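Local coordinates for protein alpha-/beta-galactoside alpha-2,3-sialyltransferase (Photobacterium phosphoreum, PDB 2ZWI) that probably transfers sialic acid from a CMP-linked donor to galactosides in alpha-2,3 linkage, using a GT-B fold that binds CMP between two domains, at residues Leu126-Gln131 with Leu184-Arg189; Leu120-Arg125 with Asn348-Gln353; Gln288-Ile291 with Asn295-Glu298; Lys213-Thr218 with Ile309-Leu314; Asn91-Ile96 with Thr103-Asn108. All coordinates share one frame; numbering follows the deposited sequence.

Contact 1: Leu126-Gln131 with Leu184-Arg189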
# COMPACT_ATOMS: atom_id res chain seq x y z
N LEU A 126 -10.02 7.12 -20.80
CA LEU A 126 -11.39 7.53 -21.14
C LEU A 126 -11.40 8.93 -21.73
O LEU A 126 -10.60 9.77 -21.32
CB LEU A 126 -12.29 7.48 -19.90
CG LEU A 126 -12.97 6.17 -19.48
CD1 LEU A 126 -11.99 5.13 -18.98
CD2 LEU A 126 -13.98 6.47 -18.42
N PRO A 127 -12.30 9.20 -22.70
CA PRO A 127 -12.33 10.60 -23.13
C PRO A 127 -12.75 11.51 -21.97
O PRO A 127 -13.45 11.07 -21.06
CB PRO A 127 -13.36 10.61 -24.27
CG PRO A 127 -14.15 9.36 -24.11
CD PRO A 127 -13.26 8.36 -23.43
N GLU A 128 -12.29 12.75 -22.00
CA GLU A 128 -12.50 13.70 -20.91
C GLU A 128 -13.97 13.83 -20.50
O GLU A 128 -14.30 13.82 -19.31
CB GLU A 128 -11.89 15.06 -21.26
CG GLU A 128 -12.16 16.17 -20.24
CD GLU A 128 -11.35 17.41 -20.52
OE1 GLU A 128 -11.92 18.37 -21.06
OE2 GLU A 128 -10.14 17.43 -20.20
N SER A 129 -14.87 13.92 -21.48
CA SER A 129 -16.29 14.03 -21.20
C SER A 129 -16.83 12.80 -20.46
O SER A 129 -17.74 12.92 -19.65
CB SER A 129 -17.07 14.25 -22.49
OG SER A 129 -17.01 13.07 -23.26
N GLU A 130 -16.29 11.61 -20.76
CA GLU A 130 -16.72 10.38 -20.09
C GLU A 130 -16.20 10.32 -18.66
O GLU A 130 -16.92 9.88 -17.75
CB GLU A 130 -16.31 9.13 -20.88
CG GLU A 130 -16.91 7.84 -20.31
CD GLU A 130 -16.68 6.61 -21.19
OE1 GLU A 130 -17.31 5.55 -20.90
OE2 GLU A 130 -15.89 6.68 -22.16
N GLN A 131 -14.96 10.76 -18.45
CA GLN A 131 -14.41 10.96 -17.11
C GLN A 131 -15.29 11.87 -16.26
O GLN A 131 -15.68 11.51 -15.13
CB GLN A 131 -13.01 11.57 -17.19
CG GLN A 131 -11.95 10.64 -17.74
CD GLN A 131 -10.56 11.23 -17.63
OE1 GLN A 131 -10.26 11.94 -16.68
NE2 GLN A 131 -9.70 10.94 -18.60
N LEU A 184 -5.71 13.34 -16.30
CA LEU A 184 -6.50 13.11 -15.11
C LEU A 184 -7.02 14.40 -14.47
O LEU A 184 -7.41 14.42 -13.29
CB LEU A 184 -5.71 12.28 -14.10
CG LEU A 184 -5.50 10.79 -14.41
CD1 LEU A 184 -4.47 10.17 -13.45
CD2 LEU A 184 -6.82 10.01 -14.35
N THR A 185 -7.06 15.47 -15.26
CA THR A 185 -7.54 16.78 -14.81
C THR A 185 -8.91 16.68 -14.14
O THR A 185 -9.12 17.26 -13.08
CB THR A 185 -7.59 17.81 -16.00
OG1 THR A 185 -6.27 17.96 -16.54
CG2 THR A 185 -8.07 19.18 -15.53
N SER A 186 -9.82 15.92 -14.75
CA SER A 186 -11.17 15.74 -14.22
C SER A 186 -11.20 15.26 -12.76
O SER A 186 -11.96 15.79 -11.95
CB SER A 186 -11.96 14.77 -15.09
OG SER A 186 -12.09 15.30 -16.40
N LEU A 187 -10.37 14.27 -12.44
CA LEU A 187 -10.29 13.72 -11.08
C LEU A 187 -9.50 14.62 -10.14
O LEU A 187 -9.86 14.76 -8.96
CB LEU A 187 -9.67 12.31 -11.10
CG LEU A 187 -9.60 11.54 -9.78
CD1 LEU A 187 -10.96 11.41 -9.09
CD2 LEU A 187 -8.99 10.17 -10.03
N LYS A 188 -8.43 15.22 -10.66
CA LYS A 188 -7.60 16.15 -9.89
C LYS A 188 -8.45 17.27 -9.28
O LYS A 188 -8.29 17.61 -8.10
CB LYS A 188 -6.47 16.72 -10.78
CG LYS A 188 -5.56 17.78 -10.13
CD LYS A 188 -4.82 17.26 -8.90
CE LYS A 188 -3.72 18.23 -8.47
NZ LYS A 188 -2.99 17.77 -7.26
N ARG A 189 -9.37 17.82 -10.08
CA ARG A 189 -10.26 18.88 -9.61
C ARG A 189 -11.07 18.47 -8.40
O ARG A 189 -11.36 19.30 -7.55
CB ARG A 189 -11.21 19.34 -10.71
CG ARG A 189 -10.72 20.55 -11.49
CD ARG A 189 -11.86 21.18 -12.28
NE ARG A 189 -12.62 20.15 -12.98
CZ ARG A 189 -12.38 19.76 -14.23
NH1 ARG A 189 -11.42 20.34 -14.95
NH2 ARG A 189 -13.12 18.81 -14.77
O HOH W 1 -9.50 14.40 -17.21
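Q131 approaches S186 with two parts of its side chain, its root and its amide oxygen, at a backbone separation of 6.5 Å between Q131 CA and S186 CA. Starting at the root, Q131 CB lies 3.9 Å from S186 OG and at similar range from S186 CB. A chi1 of -70° swings CG to the side of the backbone N, and the chain then runs extended, carrying the amide past the serine. At its end, OE1 stands 3.7 Å from S186 CB, a van der Waals approach; the polar link across the gap is made by a water. That water donates to Q131 OE1 at 2.6 Å and accepts from S186 N at 2.9 Å. The acceptor role fits the local fold: two helices, 128-147 and 185-191, meet by their first turns, P127 and L184 are their N-cap residues, and S186 N belongs to the first turn, ahead of the residues whose N-H groups bond back into the helix. The other amide atom, NE2, turns back to its own segment and donates to L126 O at 3.1 Å, with an N-H...O angle of 160° and the acceptor close to the amide plane. A second bond from NE2 goes to P183 O, so both amide atoms have partners, which should hold the amide in this orientation. On the more exposed flank, E128 CG passes 3.9 Å from S186 OG.

Contact 2: Leu120-Arg125 with Asn348-Gln353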
# COMPACT_ATOMS: atom_id res chain seq x y z
N LEU A 120 -6.38 4.00 -12.19
CA LEU A 120 -6.14 5.39 -12.61
C LEU A 120 -5.67 5.50 -14.07
O LEU A 120 -6.14 6.38 -14.82
CB LEU A 120 -5.14 6.08 -11.68
CG LEU A 120 -5.68 6.41 -10.28
CD1 LEU A 120 -4.56 6.84 -9.34
CD2 LEU A 120 -6.74 7.47 -10.39
N TYR A 121 -4.76 4.62 -14.48
CA TYR A 121 -4.32 4.59 -15.86
C TYR A 121 -5.50 4.32 -16.81
O TYR A 121 -5.69 5.04 -17.79
CB TYR A 121 -3.22 3.56 -16.10
CG TYR A 121 -2.72 3.60 -17.52
CD1 TYR A 121 -1.75 4.52 -17.90
CD2 TYR A 121 -3.24 2.75 -18.49
CE1 TYR A 121 -1.30 4.59 -19.21
CE2 TYR A 121 -2.79 2.80 -19.83
CZ TYR A 121 -1.81 3.73 -20.16
OH TYR A 121 -1.34 3.83 -21.46
N ASP A 122 -6.27 3.29 -16.49
CA ASP A 122 -7.42 2.91 -17.30
C ASP A 122 -8.42 4.07 -17.41
O ASP A 122 -8.88 4.41 -18.50
CB ASP A 122 -8.09 1.65 -16.73
CG ASP A 122 -7.29 0.37 -17.04
OD1 ASP A 122 -6.54 0.34 -18.03
OD2 ASP A 122 -7.45 -0.62 -16.29
N PHE A 123 -8.73 4.68 -16.27
CA PHE A 123 -9.63 5.83 -16.21
C PHE A 123 -9.12 6.99 -17.06
O PHE A 123 -9.92 7.68 -17.70
CB PHE A 123 -9.82 6.24 -14.75
CG PHE A 123 -10.83 7.34 -14.55
CD1 PHE A 123 -12.18 7.04 -14.35
CD2 PHE A 123 -10.42 8.68 -14.53
CE1 PHE A 123 -13.11 8.07 -14.16
CE2 PHE A 123 -11.34 9.70 -14.33
CZ PHE A 123 -12.69 9.40 -14.16
N SER A 124 -7.80 7.21 -17.06
CA SER A 124 -7.17 8.29 -17.84
C SER A 124 -7.28 8.08 -19.35
O SER A 124 -7.13 9.03 -20.11
CB SER A 124 -5.69 8.47 -17.47
OG SER A 124 -4.87 7.54 -18.15
N ARG A 125 -7.52 6.84 -19.78
CA ARG A 125 -7.70 6.52 -21.22
C ARG A 125 -9.08 6.95 -21.72
O ARG A 125 -9.28 7.11 -22.94
CB ARG A 125 -7.53 5.02 -21.50
CG ARG A 125 -6.17 4.38 -21.12
CD ARG A 125 -5.00 5.00 -21.85
NE ARG A 125 -4.50 6.16 -21.11
CZ ARG A 125 -3.47 6.91 -21.47
NH1 ARG A 125 -2.80 6.65 -22.59
NH2 ARG A 125 -3.12 7.94 -20.71
N ASN A 348 -0.21 -1.58 -24.27
CA ASN A 348 -1.59 -1.78 -23.82
C ASN A 348 -1.68 -2.27 -22.38
O ASN A 348 -2.78 -2.41 -21.83
CB ASN A 348 -2.30 -2.77 -24.76
CG ASN A 348 -2.32 -2.29 -26.20
OD1 ASN A 348 -2.03 -3.06 -27.12
ND2 ASN A 348 -2.65 -1.02 -26.40
N ASN A 349 -0.53 -2.52 -21.77
CA ASN A 349 -0.47 -2.98 -20.39
C ASN A 349 -0.47 -1.77 -19.45
O ASN A 349 0.49 -1.00 -19.40
CB ASN A 349 0.76 -3.88 -20.19
CG ASN A 349 0.81 -4.49 -18.80
OD1 ASN A 349 0.75 -3.79 -17.79
ND2 ASN A 349 0.99 -5.81 -18.74
N ALA A 350 -1.58 -1.62 -18.72
CA ALA A 350 -1.79 -0.50 -17.79
C ALA A 350 -0.74 -0.45 -16.70
O ALA A 350 -0.24 0.63 -16.35
CB ALA A 350 -3.18 -0.60 -17.15
N LEU A 351 -0.43 -1.61 -16.13
CA LEU A 351 0.55 -1.68 -15.06
C LEU A 351 1.91 -1.20 -15.55
O LEU A 351 2.57 -0.39 -14.89
CB LEU A 351 0.60 -3.09 -14.45
CG LEU A 351 1.58 -3.28 -13.28
CD1 LEU A 351 1.13 -2.55 -11.98
CD2 LEU A 351 1.84 -4.76 -13.02
N ILE A 352 2.33 -1.68 -16.73
CA ILE A 352 3.61 -1.27 -17.30
C ILE A 352 3.61 0.23 -17.59
O ILE A 352 4.54 0.94 -17.19
CB ILE A 352 3.94 -2.05 -18.60
CG1 ILE A 352 4.23 -3.53 -18.28
CG2 ILE A 352 5.10 -1.39 -19.36
CD1 ILE A 352 4.52 -4.42 -19.47
N GLN A 353 2.57 0.71 -18.26
CA GLN A 353 2.50 2.12 -18.64
C GLN A 353 2.46 3.10 -17.45
O GLN A 353 3.11 4.14 -17.50
CB GLN A 353 1.38 2.41 -19.64
CG GLN A 353 1.56 1.73 -21.01
CD GLN A 353 2.88 2.06 -21.69
OE1 GLN A 353 3.60 1.17 -22.13
NE2 GLN A 353 3.22 3.35 -21.75
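Y121 packs on A350 and Q353 where two helices of a GT-B fold meet: helix 114-125 follows a strand of the seven-stranded parallel sheet, whereas helix 350-357 lies in the chain between the last two strands of the six-stranded one. The contact therefore ties the two sheet domains together, away from the annotated sites. With its CG anti to the backbone N (chi1 -177°), the tyrosine extends along the opening turn of the partner helix. Its CD2 meets A350 CB at 3.6 Å, and A350 O sits over one ring face. Farther out, Q353 CB comes in obliquely, 3.5 Å from Y121 CE1, and the two side chains continue side by side in the same direction. D122 adds a touch at the exposed border, OD1 lying 3.6 Å from A350 CB. Within its own segment the ring is also overlain by R125, whose NE is 3.7 Å above the ring plane. That guanidinium is held in turn by S124 OG, which takes bonds side-on from both NE and NH2 in the guanidinium plane and itself donates to Y121 O. The facing helix begins with N349 as N-cap: its OD1 accepts from I352 N at 2.8 Å, with an angle of 166°, the donor lying above the carbonyl plane.

Contact 3: Gln288-Ile291 with Asn295-Glu298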
# COMPACT_ATOMS: atom_id res chain seq x y z
N GLN A 288 11.95 -21.32 -1.79
CA GLN A 288 13.16 -22.10 -1.54
C GLN A 288 13.81 -22.61 -2.83
O GLN A 288 15.04 -22.64 -2.91
CB GLN A 288 12.90 -23.25 -0.55
CG GLN A 288 14.18 -23.77 0.14
CD GLN A 288 14.93 -22.68 0.91
OE1 GLN A 288 14.37 -22.02 1.78
NE2 GLN A 288 16.20 -22.49 0.58
N GLN A 289 13.00 -22.97 -3.83
CA GLN A 289 13.49 -23.41 -5.15
C GLN A 289 14.34 -22.34 -5.84
O GLN A 289 15.42 -22.64 -6.39
CB GLN A 289 12.32 -23.76 -6.08
CG GLN A 289 11.41 -24.91 -5.65
CD GLN A 289 10.36 -25.25 -6.70
OE1 GLN A 289 9.83 -26.37 -6.74
NE2 GLN A 289 10.07 -24.30 -7.57
N ILE A 290 13.84 -21.11 -5.83
CA ILE A 290 14.54 -19.96 -6.42
C ILE A 290 15.81 -19.64 -5.64
O ILE A 290 16.89 -19.51 -6.23
CB ILE A 290 13.61 -18.71 -6.51
CG1 ILE A 290 12.28 -19.03 -7.22
CG2 ILE A 290 14.34 -17.55 -7.20
CD1 ILE A 290 11.24 -17.92 -7.14
N ILE A 291 15.69 -19.55 -4.31
CA ILE A 291 16.79 -19.19 -3.40
C ILE A 291 17.97 -20.15 -3.51
O ILE A 291 19.13 -19.74 -3.45
CB ILE A 291 16.31 -19.09 -1.92
CG1 ILE A 291 15.51 -17.81 -1.70
CG2 ILE A 291 17.49 -19.11 -0.94
CD1 ILE A 291 14.66 -17.83 -0.42
N ASN A 295 21.81 -19.28 -4.70
CA ASN A 295 22.55 -18.96 -3.48
C ASN A 295 22.34 -17.53 -3.01
O ASN A 295 23.29 -16.77 -2.82
CB ASN A 295 24.04 -19.26 -3.64
CG ASN A 295 24.33 -20.74 -3.70
OD1 ASN A 295 23.45 -21.57 -3.45
ND2 ASN A 295 25.56 -21.08 -4.04
N MET A 296 21.08 -17.17 -2.83
CA MET A 296 20.72 -15.82 -2.45
C MET A 296 20.45 -15.74 -0.96
O MET A 296 19.98 -16.70 -0.36
CB MET A 296 19.49 -15.38 -3.24
CG MET A 296 19.80 -15.15 -4.72
SD MET A 296 18.33 -14.73 -5.64
CE MET A 296 17.35 -16.19 -5.38
N ILE A 297 20.74 -14.59 -0.38
CA ILE A 297 20.39 -14.33 1.02
C ILE A 297 18.87 -14.14 1.12
O ILE A 297 18.32 -13.22 0.53
CB ILE A 297 21.14 -13.10 1.58
CG1 ILE A 297 22.65 -13.26 1.44
CG2 ILE A 297 20.75 -12.84 3.03
CD1 ILE A 297 23.45 -12.13 2.04
N GLU A 298 18.22 -15.00 1.89
CA GLU A 298 16.77 -14.91 2.08
C GLU A 298 16.32 -13.82 3.04
O GLU A 298 16.80 -13.73 4.18
CB GLU A 298 16.22 -16.26 2.55
CG GLU A 298 14.72 -16.26 2.84
CD GLU A 298 14.25 -17.58 3.43
OE1 GLU A 298 15.07 -18.54 3.47
OE2 GLU A 298 13.07 -17.66 3.84
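The amide of Q288 and the carboxylate of E298 meet with their planes turned 60° apart, their side chains crossing at about a right angle. Q288 OE1 and E298 OE1 remain 3.9 Å from each other, while the amide's NE2 bonds to D292 OD1 in the next turn. Over one face of the carboxylate, displaced toward CG, comes the methyl I291 CD1, 3.6 Å from E298 CG. E298 presents this aliphatic part because its chain is extended, with CG anti to the backbone N. Below this exposed layer the backbone closes the turn. M296 N donates to I291 O at 3.3 Å, with an N-H...O angle of 165° and the donor in the carbonyl plane. N295, with a phi of 49°, leaves the helix in a Schellman motif. The turn belongs to the beta-alpha-beta unit formed by strand 275-279, helix 287-294 and strand 297-299, in which I297 pairs by backbone bonds with L276 and F278. On the buried side M296 curls back under the helix: a bend at its last torsion brings CE to 3.8 Å from I290 CG2 and to 3.5 Å from I290 O. I291 CG2 closes in from its own side, 3.5 Å from M296 O. F278, on the neighbouring strand, touches I290, I291 and M296 alike, and the I290 side chain lies about 10 Å from the bound CMP.

Contact 4: Lys213-Thr218 with Ile309-Leu314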
# COMPACT_ATOMS: atom_id res chain seq x y z
N LYS A 213 7.93 0.72 19.27
CA LYS A 213 6.50 0.50 19.03
C LYS A 213 6.22 0.01 17.61
O LYS A 213 5.35 -0.84 17.41
CB LYS A 213 5.70 1.77 19.33
CG LYS A 213 4.21 1.51 19.54
CD LYS A 213 3.47 2.75 20.08
CE LYS A 213 3.93 3.08 21.50
NZ LYS A 213 2.95 3.95 22.21
N PHE A 214 6.95 0.54 16.63
CA PHE A 214 6.81 0.07 15.26
C PHE A 214 7.24 -1.40 15.12
O PHE A 214 6.54 -2.19 14.48
CB PHE A 214 7.55 0.96 14.25
CG PHE A 214 7.34 0.52 12.81
CD1 PHE A 214 6.25 0.97 12.09
CD2 PHE A 214 8.22 -0.39 12.21
CE1 PHE A 214 6.02 0.56 10.78
CE2 PHE A 214 8.00 -0.82 10.88
CZ PHE A 214 6.90 -0.34 10.17
N TYR A 215 8.37 -1.75 15.73
CA TYR A 215 8.83 -3.14 15.75
C TYR A 215 7.82 -4.05 16.42
O TYR A 215 7.57 -5.16 15.94
CB TYR A 215 10.18 -3.29 16.44
CG TYR A 215 11.26 -2.36 15.95
CD1 TYR A 215 11.30 -1.94 14.62
CD2 TYR A 215 12.25 -1.91 16.81
CE1 TYR A 215 12.29 -1.07 14.18
CE2 TYR A 215 13.25 -1.06 16.37
CZ TYR A 215 13.26 -0.65 15.06
OH TYR A 215 14.26 0.20 14.64
N ASN A 216 7.25 -3.59 17.54
CA ASN A 216 6.26 -4.38 18.27
C ASN A 216 4.95 -4.62 17.50
O ASN A 216 4.44 -5.74 17.48
CB ASN A 216 5.97 -3.78 19.65
CG ASN A 216 7.12 -3.97 20.62
OD1 ASN A 216 7.93 -4.89 20.47
ND2 ASN A 216 7.21 -3.09 21.62
N PHE A 217 4.43 -3.57 16.87
CA PHE A 217 3.26 -3.66 15.98
C PHE A 217 3.42 -4.67 14.84
O PHE A 217 2.52 -5.46 14.56
CB PHE A 217 3.00 -2.29 15.35
CG PHE A 217 1.93 -1.50 16.02
CD1 PHE A 217 0.71 -2.10 16.38
CD2 PHE A 217 2.10 -0.14 16.25
CE1 PHE A 217 -0.29 -1.36 16.97
CE2 PHE A 217 1.10 0.62 16.85
CZ PHE A 217 -0.10 0.01 17.21
N THR A 218 4.57 -4.60 14.17
CA THR A 218 4.81 -5.35 12.94
C THR A 218 5.43 -6.72 13.19
O THR A 218 5.36 -7.61 12.32
CB THR A 218 5.76 -4.56 12.01
OG1 THR A 218 6.96 -4.24 12.72
CG2 THR A 218 5.09 -3.27 11.55
N ILE A 309 11.15 -0.54 4.10
CA ILE A 309 11.23 0.87 3.74
C ILE A 309 11.14 1.74 4.99
O ILE A 309 11.97 2.63 5.20
CB ILE A 309 10.14 1.28 2.71
CG1 ILE A 309 10.31 0.49 1.40
CG2 ILE A 309 10.22 2.78 2.44
CD1 ILE A 309 9.08 0.49 0.49
N MET A 310 10.12 1.49 5.82
CA MET A 310 9.84 2.35 6.97
C MET A 310 10.99 2.33 7.99
O MET A 310 11.29 3.37 8.60
CB MET A 310 8.50 1.99 7.63
CG MET A 310 7.95 3.07 8.56
SD MET A 310 7.68 4.64 7.72
CE MET A 310 6.03 4.41 7.05
N THR A 311 11.64 1.18 8.12
CA THR A 311 12.74 0.99 9.07
C THR A 311 14.11 1.39 8.49
O THR A 311 15.14 1.18 9.14
CB THR A 311 12.78 -0.45 9.67
OG1 THR A 311 12.97 -1.43 8.64
CG2 THR A 311 11.50 -0.75 10.43
N ASP A 312 14.11 1.97 7.29
CA ASP A 312 15.30 2.37 6.56
C ASP A 312 16.30 1.21 6.37
O ASP A 312 17.50 1.36 6.60
CB ASP A 312 15.96 3.59 7.23
CG ASP A 312 16.99 4.28 6.35
OD1 ASP A 312 17.89 4.94 6.92
OD2 ASP A 312 16.93 4.17 5.10
N ALA A 313 15.79 0.05 5.97
CA ALA A 313 16.64 -1.11 5.70
C ALA A 313 16.59 -1.43 4.21
O ALA A 313 16.13 -2.49 3.81
CB ALA A 313 16.20 -2.29 6.53
N LEU A 314 17.08 -0.49 3.41
CA LEU A 314 16.96 -0.56 1.95
C LEU A 314 18.29 -0.95 1.33
O LEU A 314 19.34 -0.58 1.86
CB LEU A 314 16.49 0.78 1.39
CG LEU A 314 15.01 1.04 1.06
CD1 LEU A 314 14.06 -0.09 1.48
CD2 LEU A 314 14.60 2.36 1.66
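The carbonyl oxygen of F214, whose ring meets M310 and T311, is gripped twice by one residue: T218 OG1 donates to it at 2.7 Å and T218 N at 3.1 Å, from opposite faces of the carbonyl plane. T218 OG1 also bonds to F220 N, just past the end of helix 208-218. In this GT-B fold that helix packs here on the end of helix 305-310, which the Schellman motif around D312 closes: A313 N bonds to L308 O and D312 N to I309 O. The start of helix 305-310 carries F305 and E306, both of which bind CMP, so the contact sits behind the CMP-binding start of that helix; the side chain of F214 is about 11 Å from the bound CMP. The F214 ring is covered on both faces. T218 CG2 lies 3.7 Å above one, nearer the ring's periphery than its centre. M310 CG lies over the other in an off-centre CH-pi contact, 4.3 Å from the ring centroid and 29° off the ring normal. M310 CB adds an approach to F214 CZ at 3.8 Å. T311 sends its hydroxyl back to A307 O; with OG1 placed between the backbone N and the carbonyl carbon (chi1 61°), its methyl is turned to the two aromatic residues. T311 CG2 reaches F214 CE2 obliquely at 3.5 Å and meets the Y215 ring at its edge, in plane, 3.8 Å from CE1.

Contact 5: Asn91-Ile96 with Thr103-Asn108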
# COMPACT_ATOMS: atom_id res chain seq x y z
N ASN A 91 -19.53 0.77 4.96
CA ASN A 91 -20.35 0.06 5.94
C ASN A 91 -20.20 0.60 7.37
O ASN A 91 -21.14 0.54 8.16
CB ASN A 91 -20.07 -1.44 5.87
CG ASN A 91 -20.85 -2.12 4.76
OD1 ASN A 91 -22.02 -2.47 4.95
ND2 ASN A 91 -20.21 -2.31 3.60
N ILE A 92 -19.01 1.12 7.68
CA ILE A 92 -18.81 1.81 8.95
C ILE A 92 -19.59 3.14 8.97
O ILE A 92 -20.30 3.42 9.93
CB ILE A 92 -17.29 2.00 9.28
CG1 ILE A 92 -16.63 0.63 9.50
CG2 ILE A 92 -17.11 2.88 10.54
CD1 ILE A 92 -15.09 0.59 9.29
N ILE A 93 -19.48 3.92 7.89
CA ILE A 93 -20.26 5.17 7.78
C ILE A 93 -21.78 4.92 7.87
O ILE A 93 -22.49 5.62 8.60
CB ILE A 93 -19.96 5.95 6.47
CG1 ILE A 93 -18.49 6.40 6.40
CG2 ILE A 93 -20.87 7.17 6.36
CD1 ILE A 93 -18.04 6.94 5.01
N LYS A 94 -22.26 3.94 7.11
CA LYS A 94 -23.65 3.50 7.15
C LYS A 94 -24.14 3.26 8.59
O LYS A 94 -25.19 3.76 8.98
CB LYS A 94 -23.79 2.22 6.29
CG LYS A 94 -25.19 1.61 6.18
CD LYS A 94 -25.37 0.98 4.78
CE LYS A 94 -25.15 -0.52 4.75
NZ LYS A 94 -26.44 -1.24 4.39
N SER A 95 -23.35 2.54 9.38
CA SER A 95 -23.72 2.18 10.75
C SER A 95 -23.79 3.41 11.67
O SER A 95 -24.72 3.54 12.46
CB SER A 95 -22.77 1.13 11.32
OG SER A 95 -22.67 0.01 10.45
N ILE A 96 -22.80 4.29 11.56
CA ILE A 96 -22.78 5.56 12.32
C ILE A 96 -23.97 6.47 11.99
O ILE A 96 -24.66 6.96 12.91
CB ILE A 96 -21.45 6.35 12.09
CG1 ILE A 96 -20.25 5.56 12.60
CG2 ILE A 96 -21.52 7.74 12.76
CD1 ILE A 96 -18.91 6.13 12.16
N THR A 103 -23.08 12.52 14.60
CA THR A 103 -21.66 12.27 14.79
C THR A 103 -20.90 12.87 13.61
O THR A 103 -21.29 12.67 12.46
CB THR A 103 -21.38 10.74 14.88
OG1 THR A 103 -22.26 10.15 15.84
CG2 THR A 103 -19.95 10.47 15.30
N GLU A 104 -19.85 13.62 13.90
CA GLU A 104 -18.97 14.12 12.84
C GLU A 104 -18.15 12.95 12.32
O GLU A 104 -17.68 12.13 13.10
CB GLU A 104 -18.05 15.22 13.37
CG GLU A 104 -18.78 16.53 13.65
CD GLU A 104 -17.93 17.55 14.39
OE1 GLU A 104 -16.68 17.45 14.33
OE2 GLU A 104 -18.51 18.47 15.02
N ILE A 105 -18.01 12.85 10.99
CA ILE A 105 -17.18 11.80 10.38
C ILE A 105 -16.11 12.41 9.49
O ILE A 105 -16.40 13.26 8.66
CB ILE A 105 -18.02 10.79 9.54
CG1 ILE A 105 -19.00 10.02 10.43
CG2 ILE A 105 -17.10 9.81 8.80
CD1 ILE A 105 -20.19 9.43 9.68
N GLU A 106 -14.87 11.97 9.69
CA GLU A 106 -13.74 12.36 8.86
C GLU A 106 -13.03 11.11 8.36
O GLU A 106 -13.00 10.10 9.06
CB GLU A 106 -12.77 13.25 9.64
CG GLU A 106 -13.40 14.60 10.00
CD GLU A 106 -12.45 15.55 10.69
OE1 GLU A 106 -12.92 16.62 11.14
OE2 GLU A 106 -11.24 15.23 10.79
N LEU A 107 -12.47 11.18 7.16
CA LEU A 107 -11.95 9.99 6.48
C LEU A 107 -10.49 10.14 6.07
O LEU A 107 -10.09 11.19 5.58
CB LEU A 107 -12.78 9.68 5.22
CG LEU A 107 -14.30 9.56 5.37
CD1 LEU A 107 -14.96 9.43 4.03
CD2 LEU A 107 -14.69 8.39 6.29
N ASN A 108 -9.72 9.08 6.29
CA ASN A 108 -8.38 8.95 5.74
C ASN A 108 -8.30 7.64 4.95
O ASN A 108 -8.42 6.55 5.55
CB ASN A 108 -7.33 8.94 6.86
CG ASN A 108 -7.27 10.25 7.63
OD1 ASN A 108 -7.66 10.32 8.80
ND2 ASN A 108 -6.81 11.30 6.97
O HOH W 2 -24.71 9.17 14.49
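I96 and I105 reach toward each other tip to tip in the tightly packed, buried part of a beta-alpha-beta crossover made by strand 74-82, helix 86-98 and strand 104-110. The helix segment runs antiparallel to the strand segment it covers, with 173° between their directions and axes 10.4 Å apart at closest, a separation bridged mainly by isoleucine and leucine side chains, with T103 at one end. At its centre I105 CD1 lies 3.8 Å from I96 CG2 and 4.1 Å from I93 CG2. Both of these methyl groups stand anti to their backbone N, which places them on the strand side one helical turn apart. Farther along the strand, the I93 side chain crosses that of L107 at about a right angle, its CD1 3.9 Å from L107 CD2. I93, I105 and L107 are buried, and I79 and Y166 also pack on I93. The other end packs as closely but is partly exposed and reaches a water. T103 gives I96 CG2 a methine contact through its CB at 3.7 Å and turns its hydroxyl to that water. E104 on the far side of the strand is exposed and forms a salt bridge with K75. Between helix and strand start, the water donates to I96 O at 2.7 Å and lies 3.0 Å from T103 OG1.

How the contacts relate
Contacts 1 and 2 share a neighbourhood: helices 114-125 and 128-147 follow each other, L187 CD2 touches L120 CD2 at 3.5 Å, and contact 1 is nested within the chain loop that contact 2 closes. Contacts 3 and 5 are the local kind, each joining helix and strand of one beta-alpha-beta unit, but in different sheets, with centres about 46 Å apart; contact 5 is buried and aliphatic, contact 3 partly exposed, with a backbone bond and an exposed glutamine and glutamate. Contacts 2 and 4 join residues far apart in sequence through aromatic rings, contact 4 more deeply buried and nearer the nucleotide. Contact 1, though largely buried, relies on a water and an amide.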